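Local coordinates for protein alpha,alpha-trehalose-phosphate synthase (UDP-forming) (PDB 5UOF) that has the GT-B architecture of glycosyltransferase family 20, in which two Rossmann-like domains face each other across a cleft, at residues H148-E152 with L153-N157; K124-A127 with A128-P132; D260-G264 with R265-M269; P166-P170 with D171-L175. All coordinates share one frame; numbering follows the deposited sequence. Where two conformers were deposited one is given.

In the fold
Contacts 1, 2 and 4 belong to the Rossmann-like domain built on the ten-stranded sheet, and contact 3 to the one built on the six-stranded parallel sheet. Contacts 1 and 2 are neighbours, with centres 10 Å apart: both are helix ends running into loops, and they meet where N157 ND2 approaches R131 O at 2.8 Å and where V155 packs on L130. Contact 4 starts a short helix about 27 Å from contact 1, centre to centre, and is the one that reaches the second subunit. Contact 3 lies 56 Å from contact 1 between centres, on the opposite side of the chain's centre, with the L267 side chain about 8 Å from the bound sodium ion.

Contact 1 (H148-E152 with L153-N157); sequences HALRE and LGVKN. With EDO (1,2-ethanediol), chain I.
At one edge of the R151 guanidinium lie two loop carbonyls, V155 O and N157 O, both close to its plane and both gripped by NH1. Both belong to the loop that leaves a Schellman motif, in which G154, at a positive phi of 87°, turns the chain out of helix 146-152. NH1 reaches N157 O at 2.9 Å, within that carbonyl's own plane, but meets V155 O from above its plane at 3.1 Å. The arginine chain bends at chi2 (-61°) to bring its end back over the loop. NE and NH2 are held elsewhere, by A188 O and the carboxylate of D190, which fixes the rotation of the group. At the edge of the H148 ring, ND1 and O2 of an ethanediol share a hydrogen bond of 2.9 Å in the ring plane.

The two bonds of the Schellman motif are V155 N to L150 O (3.1 Å) and G154 N to R151 O (2.9 Å). L150 O also takes L153 N, the two donors coming from opposite faces of its plane. Under this turn the L150 and V155 side chains close up, CB to CB, at 3.9 Å. One water donates to both R151 O and V155 O.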
loop_
_atom_site.group_PDB
_atom_site.type_symbol
_atom_site.label_atom_id
_atom_site.label_comp_id
_atom_site.label_asym_id
_atom_site.label_seq_id
_atom_site.Cartn_x
_atom_site.Cartn_y
_atom_site.Cartn_z
ATOM N N HIS A 148 1.077 1.239 26.744
ATOM C CA HIS A 148 2.249 0.444 27.090
ATOM C C HIS A 148 3.106 1.173 28.118
ATOM O O HIS A 148 3.588 0.566 29.081
ATOM C CB HIS A 148 3.048 0.114 25.822
ATOM C CG HIS A 148 4.201 -0.803 26.075
ATOM N ND1 HIS A 148 5.475 -0.342 26.328
ATOM C CD2 HIS A 148 4.263 -2.152 26.168
ATOM C CE1 HIS A 148 6.278 -1.368 26.537
ATOM N NE2 HIS A 148 5.567 -2.478 26.449
ATOM N N ALA A 149 3.263 2.486 27.955
ATOM C CA ALA A 149 4.021 3.269 28.924
ATOM C C ALA A 149 3.335 3.263 30.286
ATOM O O ALA A 149 4.000 3.150 31.323
ATOM C CB ALA A 149 4.203 4.695 28.408
ATOM N N LEU A 150 2.001 3.366 30.300
ATOM C CA LEU A 150 1.274 3.287 31.567
ATOM C C LEU A 150 1.448 1.917 32.221
ATOM O O LEU A 150 1.638 1.824 33.442
ATOM C CB LEU A 150 -0.210 3.593 31.343
ATOM C CG LEU A 150 -0.597 5.047 31.049
ATOM C CD1 LEU A 150 -2.073 5.155 30.714
ATOM C CD2 LEU A 150 -0.264 5.970 32.222
ATOM N N ARG A 151 1.397 0.840 31.425
ATOM C CA ARG A 151 1.591 -0.495 31.988
ATOM C C ARG A 151 2.964 -0.609 32.642
ATOM O O ARG A 151 3.091 -1.172 33.734
ATOM C CB ARG A 151 1.426 -1.575 30.922
ATOM C CG ARG A 151 0.092 -1.581 30.190
ATOM C CD ARG A 151 -1.091 -1.810 31.130
ATOM N NE ARG A 151 -2.314 -1.908 30.332
ATOM C CZ ARG A 151 -3.547 -1.746 30.801
ATOM N NH1 ARG A 151 -3.755 -1.469 32.085
ATOM N NH2 ARG A 151 -4.580 -1.856 29.970
ATOM N N GLU A 152 4.002 -0.066 31.987
ATOM C CA GLU A 152 5.340 -0.050 32.571
ATOM C C GLU A 152 5.380 0.671 33.912
ATOM O O GLU A 152 6.276 0.405 34.729
ATOM C CB GLU A 152 6.329 0.607 31.609
ATOM C CG GLU A 152 6.534 -0.167 30.310
ATOM C CD GLU A 152 7.456 -1.352 30.490
ATOM O OE1 GLU A 152 8.582 -1.158 30.999
ATOM O OE2 GLU A 152 7.052 -2.479 30.138
ATOM N N LEU A 153 4.443 1.581 34.162
ATOM C CA LEU A 153 4.376 2.282 35.438
ATOM C C LEU A 153 3.505 1.561 36.459
ATOM O O LEU A 153 3.290 2.089 37.553
ATOM C CB LEU A 153 3.859 3.713 35.233
ATOM C CG LEU A 153 4.713 4.588 34.310
ATOM C CD1 LEU A 153 4.046 5.926 34.047
ATOM C CD2 LEU A 153 6.105 4.786 34.896
ATOM N N GLY A 154 3.002 0.374 36.131
ATOM C CA GLY A 154 2.153 -0.371 37.031
ATOM C C GLY A 154 0.677 -0.043 36.958
ATOM O O GLY A 154 -0.076 -0.483 37.833
ATOM N N VAL A 155 0.239 0.708 35.945
ATOM C CA VAL A 155 -1.167 1.068 35.800
ATOM C C VAL A 155 -1.951 -0.154 35.333
ATOM O O VAL A 155 -1.691 -0.706 34.257
ATOM C CB VAL A 155 -1.335 2.240 34.820
ATOM C CG1 VAL A 155 -2.813 2.537 34.564
ATOM C CG2 VAL A 155 -0.630 3.474 35.360
ATOM N N LYS A 156 -2.922 -0.576 36.139
ATOM C CA LYS A 156 -3.764 -1.719 35.820
ATOM C C LYS A 156 -5.163 -1.317 35.372
ATOM O O LYS A 156 -5.992 -2.197 35.120
ATOM C CB LYS A 156 -3.847 -2.654 37.030
ATOM C CG LYS A 156 -2.480 -3.110 37.492
ATOM C CD LYS A 156 -2.553 -4.291 38.435
ATOM C CE LYS A 156 -1.148 -4.808 38.714
ATOM N NZ LYS A 156 -0.356 -4.903 37.448
ATOM N N ASN A 157 -5.435 -0.018 35.250
ATOM C CA ASN A 157 -6.759 0.463 34.889
ATOM C C ASN A 157 -7.207 -0.098 33.540
ATOM O O ASN A 157 -6.376 -0.443 32.695
ATOM C CB ASN A 157 -6.758 1.987 34.806
ATOM C CG ASN A 157 -6.421 2.641 36.120
ATOM O OD1 ASN A 157 -5.325 2.460 36.661
ATOM N ND2 ASN A 157 -7.359 3.417 36.640
HETATM C C1 EDO I . 6.227 4.318 25.217
HETATM O O1 EDO I . 7.514 4.852 25.519
HETATM C C2 EDO I . 6.281 2.802 25.281
HETATM O O2 EDO I . 6.367 2.359 26.641
HETATM O O HOH W 1 0.549 -2.871 34.680
#

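Contact 2 (K124-A127 with A128-P132); sequences KQLA and ALLRP. With EDO (1,2-ethanediol), chain M.
Where helix 109-127 gives way to loop, A127 to L130 form a type I beta turn, closed by L130 N donating to A127 O at 3.2 Å with a nearly straight N-H (165°). One residue earlier, L129 N donates to L126 O at 2.8 Å. A water reinforces the turn, donating to both A127 O and L130 O, the latter at 2.7 Å.

L129 and L130 fold back on L126. L130 has CG beside its own backbone N (chi1 -68°), which sets CG 3.7 Å from L126 O and CD2 4.3 Å from L126 CG. L129 brings CB to 3.4 Å from L126 O, while its CD1 makes a looser contact with L126 CD1. Beyond the turn R131 stretches out from CG to NE, and NE donates to O1 of an ethanediol at 3.1 Å.

L126 and L130 both pack on I13 of strand 12-16, and L126 also touches V15 and F48; R131 O accepts N157 ND2, and R131 N donates to D134 OD2. Here the turn makes the helix-to-strand connection of a Rossmann-like domain, leading from helix 109-127 into strand 135-139, with L126 and L130 on the sheet.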
loop_
_atom_site.group_PDB
_atom_site.type_symbol
_atom_site.label_atom_id
_atom_site.label_comp_id
_atom_site.label_asym_id
_atom_site.label_seq_id
_atom_site.Cartn_x
_atom_site.Cartn_y
_atom_site.Cartn_z
ATOM N N LYS A 124 3.895 9.358 32.397
ATOM C CA LYS A 124 4.289 9.563 33.785
ATOM C C LYS A 124 3.570 10.759 34.392
ATOM O O LYS A 124 3.234 10.737 35.582
ATOM C CB LYS A 124 5.799 9.731 33.902
ATOM C CG LYS A 124 6.265 9.652 35.360
ATOM C CD LYS A 124 7.770 9.648 35.489
ATOM C CE LYS A 124 8.168 9.516 36.950
ATOM N NZ LYS A 124 7.533 8.317 37.562
ATOM N N GLN A 125 3.315 11.802 33.598
ATOM C CA GLN A 125 2.546 12.940 34.105
ATOM C C GLN A 125 1.125 12.530 34.472
ATOM O O GLN A 125 0.602 12.942 35.516
ATOM C CB GLN A 125 2.527 14.073 33.080
ATOM C CG GLN A 125 3.868 14.767 32.882
ATOM C CD GLN A 125 4.310 15.523 34.112
ATOM O OE1 GLN A 125 3.559 16.327 34.661
ATOM N NE2 GLN A 125 5.530 15.259 34.564
ATOM N N LEU A 126 0.488 11.708 33.631
ATOM C CA LEU A 126 -0.886 11.290 33.901
ATOM C C LEU A 126 -0.967 10.356 35.107
ATOM O O LEU A 126 -1.917 10.437 35.897
ATOM C CB LEU A 126 -1.480 10.613 32.670
ATOM C CG LEU A 126 -2.897 10.079 32.890
ATOM C CD1 LEU A 126 -3.848 11.229 33.200
ATOM C CD2 LEU A 126 -3.372 9.287 31.705
ATOM N N ALA A 127 0.026 9.478 35.272
ATOM C CA ALA A 127 -0.108 8.359 36.200
ATOM C C ALA A 127 -0.386 8.833 37.622
ATOM O O ALA A 127 -1.174 8.214 38.348
ATOM C CB ALA A 127 1.155 7.497 36.160
ATOM N N ALA A 128 0.232 9.943 38.028
ATOM C CA ALA A 128 0.053 10.443 39.385
ATOM C C ALA A 128 -1.367 10.929 39.636
ATOM O O ALA A 128 -1.782 11.024 40.794
ATOM C CB ALA A 128 1.046 11.571 39.664
ATOM N N LEU A 129 -2.124 11.230 38.583
ATOM C CA LEU A 129 -3.488 11.724 38.735
ATOM C C LEU A 129 -4.531 10.613 38.748
ATOM O O LEU A 129 -5.713 10.901 38.972
ATOM C CB LEU A 129 -3.828 12.700 37.606
ATOM C CG LEU A 129 -2.834 13.816 37.310
ATOM C CD1 LEU A 129 -3.238 14.554 36.046
ATOM C CD2 LEU A 129 -2.739 14.764 38.484
ATOM N N LEU A 130 -4.126 9.363 38.530
ATOM C CA LEU A 130 -5.069 8.265 38.378
ATOM C C LEU A 130 -5.565 7.738 39.713
ATOM O O LEU A 130 -4.816 7.667 40.692
ATOM C CB LEU A 130 -4.425 7.117 37.607
ATOM C CG LEU A 130 -4.146 7.435 36.143
ATOM C CD1 LEU A 130 -3.431 6.283 35.460
ATOM C CD2 LEU A 130 -5.463 7.761 35.421
ATOM N N ARG A 131 -6.805 7.371 39.738
ATOM C CA ARG A 131 -7.402 6.533 40.755
ATOM C C ARG A 131 -7.563 5.122 40.210
ATOM O O ARG A 131 -7.677 4.935 38.991
ATOM C CB ARG A 131 -8.760 7.091 41.194
ATOM C CG ARG A 131 -8.681 8.531 41.638
ATOM C CD ARG A 131 -10.041 9.122 42.006
ATOM N NE ARG A 131 -9.891 10.532 42.354
ATOM C CZ ARG A 131 -10.886 11.404 42.446
ATOM N NH1 ARG A 131 -12.136 11.023 42.215
ATOM N NH2 ARG A 131 -10.624 12.663 42.773
ATOM N N PRO A 132 -7.582 4.114 41.087
ATOM C CA PRO A 132 -7.498 2.725 40.609
ATOM C C PRO A 132 -8.628 2.304 39.680
ATOM O O PRO A 132 -8.418 1.399 38.867
ATOM C CB PRO A 132 -7.521 1.906 41.907
ATOM C CG PRO A 132 -7.158 2.858 42.982
ATOM C CD PRO A 132 -7.665 4.184 42.559
HETATM C C1 EDO M . -6.020 11.175 42.387
HETATM O O1 EDO M . -7.134 11.529 43.218
HETATM C C2 EDO M . -4.766 11.926 42.833
HETATM O O2 EDO M . -4.910 13.329 42.569
HETATM O O HOH W 2 -2.199 7.032 40.979
#

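Contact 3 (D260-G264 with R265-M269); sequences DALGG and RKLVM. With EDO (1,2-ethanediol), chain E.
R265 closes a tight turn on L262: its N-H points to L262 O at 3.0 Å, making a type I' beta turn whose two middle residues, G263 and G264, both have positive phi. The same oxygen is flanked by the arginine side chain. With CG beside the backbone N (chi1 -62°) and the chain extended from there to NE, the methylenes run past L262 O, CG coming as near as 3.1 Å. The guanidinium carries on alongside the end of the helix, L262 O lying obliquely to its plane, and NE donates to G299 O. On the carbonyl side, R265 O accepts a hydrogen bond from O1 of an ethanediol, which also lies 3.2 Å from L262 CD1.

K266 begins strand 266-271, which sits inside the six-stranded sheet, between 301-306 and 364-367. The turn thus delivers helix 253-262 straight into a parallel strand, the helix-to-strand step of a Rossmann-like domain.

L267 receives the end of L262: its CB lies 3.8 Å from L262 CD1 and its CD2 3.9 Å from the same methyl, the two side chains crossing at about a right angle. L267 N is held by Q363 OE1, an atom that also binds the ethanediol, and beyond it V268 packs between V301 and V364 on the neighbouring strands.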
loop_
_atom_site.group_PDB
_atom_site.type_symbol
_atom_site.label_atom_id
_atom_site.label_comp_id
_atom_site.label_asym_id
_atom_site.label_seq_id
_atom_site.Cartn_x
_atom_site.Cartn_y
_atom_site.Cartn_z
ATOM N N ASP A 260 -25.631 34.922 -4.786
ATOM C CA ASP A 260 -25.610 35.945 -5.825
ATOM C C ASP A 260 -24.456 35.713 -6.794
ATOM O O ASP A 260 -24.618 35.857 -8.009
ATOM C CB ASP A 260 -25.502 37.341 -5.197
ATOM C CG ASP A 260 -26.710 37.708 -4.337
ATOM O OD1 ASP A 260 -27.829 37.211 -4.597
ATOM O OD2 ASP A 260 -26.530 38.515 -3.398
ATOM N N ALA A 261 -23.282 35.356 -6.270
ATOM C CA ALA A 261 -22.118 35.150 -7.124
ATOM C C ALA A 261 -22.327 33.992 -8.090
ATOM O O ALA A 261 -21.763 33.996 -9.192
ATOM C CB ALA A 261 -20.877 34.904 -6.268
ATOM N N LEU A 262 -23.125 32.997 -7.697
ATOM C CA LEU A 262 -23.376 31.847 -8.558
ATOM C C LEU A 262 -24.335 32.178 -9.692
ATOM O O LEU A 262 -24.248 31.570 -10.763
ATOM C CB LEU A 262 -23.922 30.681 -7.731
ATOM C CG LEU A 262 -22.850 29.963 -6.914
ATOM C CD1 LEU A 262 -23.490 29.038 -5.895
ATOM C CD2 LEU A 262 -21.923 29.180 -7.835
ATOM N N GLY A 263 -25.254 33.113 -9.477
ATOM C CA GLY A 263 -26.133 33.552 -10.550
ATOM C C GLY A 263 -26.982 32.455 -11.147
ATOM O O GLY A 263 -27.182 32.425 -12.367
ATOM N N GLY A 264 -27.489 31.551 -10.314
ATOM C CA GLY A 264 -28.301 30.451 -10.778
ATOM C C GLY A 264 -27.526 29.214 -11.185
ATOM O O GLY A 264 -28.143 28.180 -11.477
ATOM N N ARG A 265 -26.203 29.283 -11.231
ATOM C CA ARG A 265 -25.425 28.104 -11.566
ATOM C C ARG A 265 -25.533 27.059 -10.462
ATOM O O ARG A 265 -25.730 27.385 -9.287
ATOM C CB ARG A 265 -23.957 28.476 -11.778
ATOM C CG ARG A 265 -23.765 29.427 -12.930
ATOM C CD ARG A 265 -22.315 29.778 -13.146
ATOM N NE ARG A 265 -22.219 30.793 -14.187
ATOM C CZ ARG A 265 -21.844 32.046 -13.973
ATOM N NH1 ARG A 265 -21.496 32.438 -12.753
ATOM N NH2 ARG A 265 -21.798 32.901 -14.988
ATOM N N LYS A 266 -25.385 25.792 -10.851
ATOM C CA LYS A 266 -25.250 24.713 -9.880
ATOM C C LYS A 266 -23.923 24.835 -9.142
ATOM O O LYS A 266 -22.960 25.416 -9.642
ATOM C CB LYS A 266 -25.327 23.352 -10.574
ATOM C CG LYS A 266 -26.589 23.120 -11.388
ATOM C CD LYS A 266 -27.750 22.679 -10.529
ATOM C CE LYS A 266 -28.941 22.278 -11.405
ATOM N NZ LYS A 266 -30.052 21.669 -10.616
ATOM N N LEU A 267 -23.885 24.277 -7.933
ATOM C CA LEU A 267 -22.753 24.417 -7.033
ATOM C C LEU A 267 -22.293 23.039 -6.586
ATOM O O LEU A 267 -23.093 22.255 -6.058
ATOM C CB LEU A 267 -23.127 25.276 -5.818
ATOM C CG LEU A 267 -22.131 25.307 -4.653
ATOM C CD1 LEU A 267 -20.811 25.927 -5.082
ATOM C CD2 LEU A 267 -22.720 26.074 -3.466
ATOM N N VAL A 268 -21.010 22.745 -6.817
ATOM C CA VAL A 268 -20.337 21.568 -6.269
ATOM C C VAL A 268 -19.460 22.047 -5.119
ATOM O O VAL A 268 -18.635 22.951 -5.300
ATOM C CB VAL A 268 -19.498 20.851 -7.342
ATOM C CG1 VAL A 268 -18.838 19.592 -6.770
ATOM C CG2 VAL A 268 -20.366 20.501 -8.540
ATOM N N MET A 269 -19.641 21.467 -3.931
ATOM C CA MET A 269 -18.881 21.858 -2.748
ATOM C C MET A 269 -17.863 20.781 -2.416
ATOM O O MET A 269 -18.156 19.585 -2.521
ATOM C CB MET A 269 -19.787 22.067 -1.524
ATOM C CG MET A 269 -20.541 23.381 -1.490
ATOM S SD MET A 269 -19.492 24.840 -1.334
ATOM C CE MET A 269 -18.657 24.483 0.199
HETATM C C1 EDO E . -27.347 28.382 -5.671
HETATM O O1 EDO E . -26.560 28.965 -6.716
HETATM C C2 EDO E . -27.161 26.873 -5.735
HETATM O O2 EDO E . -27.349 26.463 -7.092
#

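Contact 4 (P166-P170 with D171-L175); sequences PFPSP and DVLRL
This is the N-terminal start of the short helix 170-173, with S169 at the N-cap position and P170, which has no N-H to offer, in the first turn. The serine hydroxyl makes no capping bond. Its carbonyl does the work of the turn: S169 O accepts L173 N at 2.8 Å, nearly along the C=O axis, and V172 N from above the carbonyl plane at 2.9 Å. R174 N follows, to P170 O at 3.0 Å.

On the apolar side, with CG anti to the backbone N (chi1 -178°), the L173 methyls reach the loop before the helix. CD2 lies 3.8 Å from F167 CZ, and CD1 is 3.9 Å from P168 CG. P168 CB also touches V172 CG1 at 3.7 Å, while P168 CD sits over one face of the F167 ring, toward the rim. S169 OG and D171 OD1 lie 2.9 Å apart.

D171 and R174 face the second subunit: D171 OD2 bonds S169 OG and Y100 OH of the second subunit, and R174 makes a salt bridge to E397 of that subunit. Behind, L173 packs on V183 of helix 179-186, Y206 of helix 197-209 and F98 of helix 89-98.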
loop_
_atom_site.group_PDB
_atom_site.type_symbol
_atom_site.label_atom_id
_atom_site.label_comp_id
_atom_site.label_asym_id
_atom_site.label_seq_id
_atom_site.Cartn_x
_atom_site.Cartn_y
_atom_site.Cartn_z
ATOM N N PRO A 166 -7.010 5.330 9.164
ATOM C CA PRO A 166 -7.082 3.910 8.785
ATOM C C PRO A 166 -6.020 3.085 9.491
ATOM O O PRO A 166 -5.007 3.602 9.960
ATOM C CB PRO A 166 -6.830 3.932 7.268
ATOM C CG PRO A 166 -7.168 5.360 6.839
ATOM C CD PRO A 166 -6.668 6.181 8.013
ATOM N N PHE A 167 -6.273 1.779 9.588
ATOM C CA PHE A 167 -5.201 0.862 9.969
ATOM C C PHE A 167 -4.871 -0.000 8.765
ATOM O O PHE A 167 -5.745 -0.729 8.271
ATOM C CB PHE A 167 -5.567 -0.009 11.170
ATOM C CG PHE A 167 -4.380 -0.692 11.771
ATOM C CD1 PHE A 167 -3.548 -0.000 12.630
ATOM C CD2 PHE A 167 -4.066 -2.007 11.443
ATOM C CE1 PHE A 167 -2.416 -0.615 13.173
ATOM C CE2 PHE A 167 -2.944 -2.627 11.993
ATOM C CZ PHE A 167 -2.129 -1.930 12.865
ATOM N N PRO A 168 -3.644 0.074 8.251
ATOM C CA PRO A 168 -3.321 -0.614 7.002
ATOM C C PRO A 168 -3.195 -2.120 7.175
ATOM O O PRO A 168 -2.882 -2.630 8.253
ATOM C CB PRO A 168 -1.983 0.010 6.598
ATOM C CG PRO A 168 -1.328 0.340 7.918
ATOM C CD PRO A 168 -2.464 0.727 8.852
ATOM N N SER A 169 -3.447 -2.833 6.071
ATOM C CA SER A 169 -3.252 -4.277 6.038
ATOM C C SER A 169 -1.779 -4.625 6.302
ATOM O O SER A 169 -0.895 -3.780 6.146
ATOM C CB SER A 169 -3.705 -4.825 4.688
ATOM O OG SER A 169 -2.991 -4.196 3.644
ATOM N N PRO A 170 -1.496 -5.864 6.730
ATOM C CA PRO A 170 -0.127 -6.169 7.207
ATOM C C PRO A 170 0.958 -5.907 6.177
ATOM O O PRO A 170 2.033 -5.412 6.533
ATOM C CB PRO A 170 -0.212 -7.657 7.580
ATOM C CG PRO A 170 -1.659 -7.893 7.887
ATOM C CD PRO A 170 -2.430 -6.977 6.983
ATOM N N ASP A 171 0.703 -6.211 4.896
ATOM C CA ASP A 171 1.704 -5.961 3.864
ATOM C C ASP A 171 2.087 -4.485 3.799
ATOM O O ASP A 171 3.221 -4.151 3.446
ATOM C CB ASP A 171 1.178 -6.442 2.509
ATOM C CG ASP A 171 -0.293 -6.085 2.282
ATOM O OD1 ASP A 171 -1.161 -6.445 3.123
ATOM O OD2 ASP A 171 -0.581 -5.463 1.231
ATOM N N VAL A 172 1.152 -3.594 4.115
ATOM C CA VAL A 172 1.433 -2.166 4.048
ATOM C C VAL A 172 1.956 -1.660 5.385
ATOM O O VAL A 172 2.851 -0.810 5.424
ATOM C CB VAL A 172 0.159 -1.418 3.607
ATOM C CG1 VAL A 172 0.351 0.097 3.689
ATOM C CG2 VAL A 172 -0.206 -1.836 2.171
ATOM N N LEU A 173 1.434 -2.213 6.478
ATOM C CA LEU A 173 1.928 -1.849 7.809
ATOM C C LEU A 173 3.423 -2.118 7.955
ATOM O O LEU A 173 4.128 -1.368 8.649
ATOM C CB LEU A 173 1.172 -2.619 8.892
ATOM C CG LEU A 173 1.592 -2.270 10.330
ATOM C CD1 LEU A 173 1.188 -0.834 10.691
ATOM C CD2 LEU A 173 1.046 -3.256 11.348
ATOM N N ARG A 174 3.926 -3.184 7.318
ATOM C CA ARG A 174 5.337 -3.543 7.442
ATOM C C ARG A 174 6.272 -2.518 6.814
ATOM O O ARG A 174 7.489 -2.614 7.010
ATOM C CB ARG A 174 5.569 -4.930 6.838
ATOM C CG ARG A 174 4.982 -6.039 7.694
ATOM C CD ARG A 174 4.926 -7.398 6.990
ATOM N NE ARG A 174 6.225 -7.825 6.475
ATOM C CZ ARG A 174 6.434 -8.236 5.229
ATOM N NH1 ARG A 174 5.425 -8.293 4.366
ATOM N NH2 ARG A 174 7.649 -8.606 4.847
ATOM N N LEU A 175 5.743 -1.534 6.087
ATOM C CA LEU A 175 6.574 -0.426 5.637
ATOM C C LEU A 175 7.044 0.441 6.797
ATOM O O LEU A 175 8.010 1.192 6.639
ATOM C CB LEU A 175 5.812 0.420 4.623
ATOM C CG LEU A 175 5.387 -0.407 3.401
ATOM C CD1 LEU A 175 4.582 0.440 2.428
ATOM C CD2 LEU A 175 6.581 -1.014 2.730
#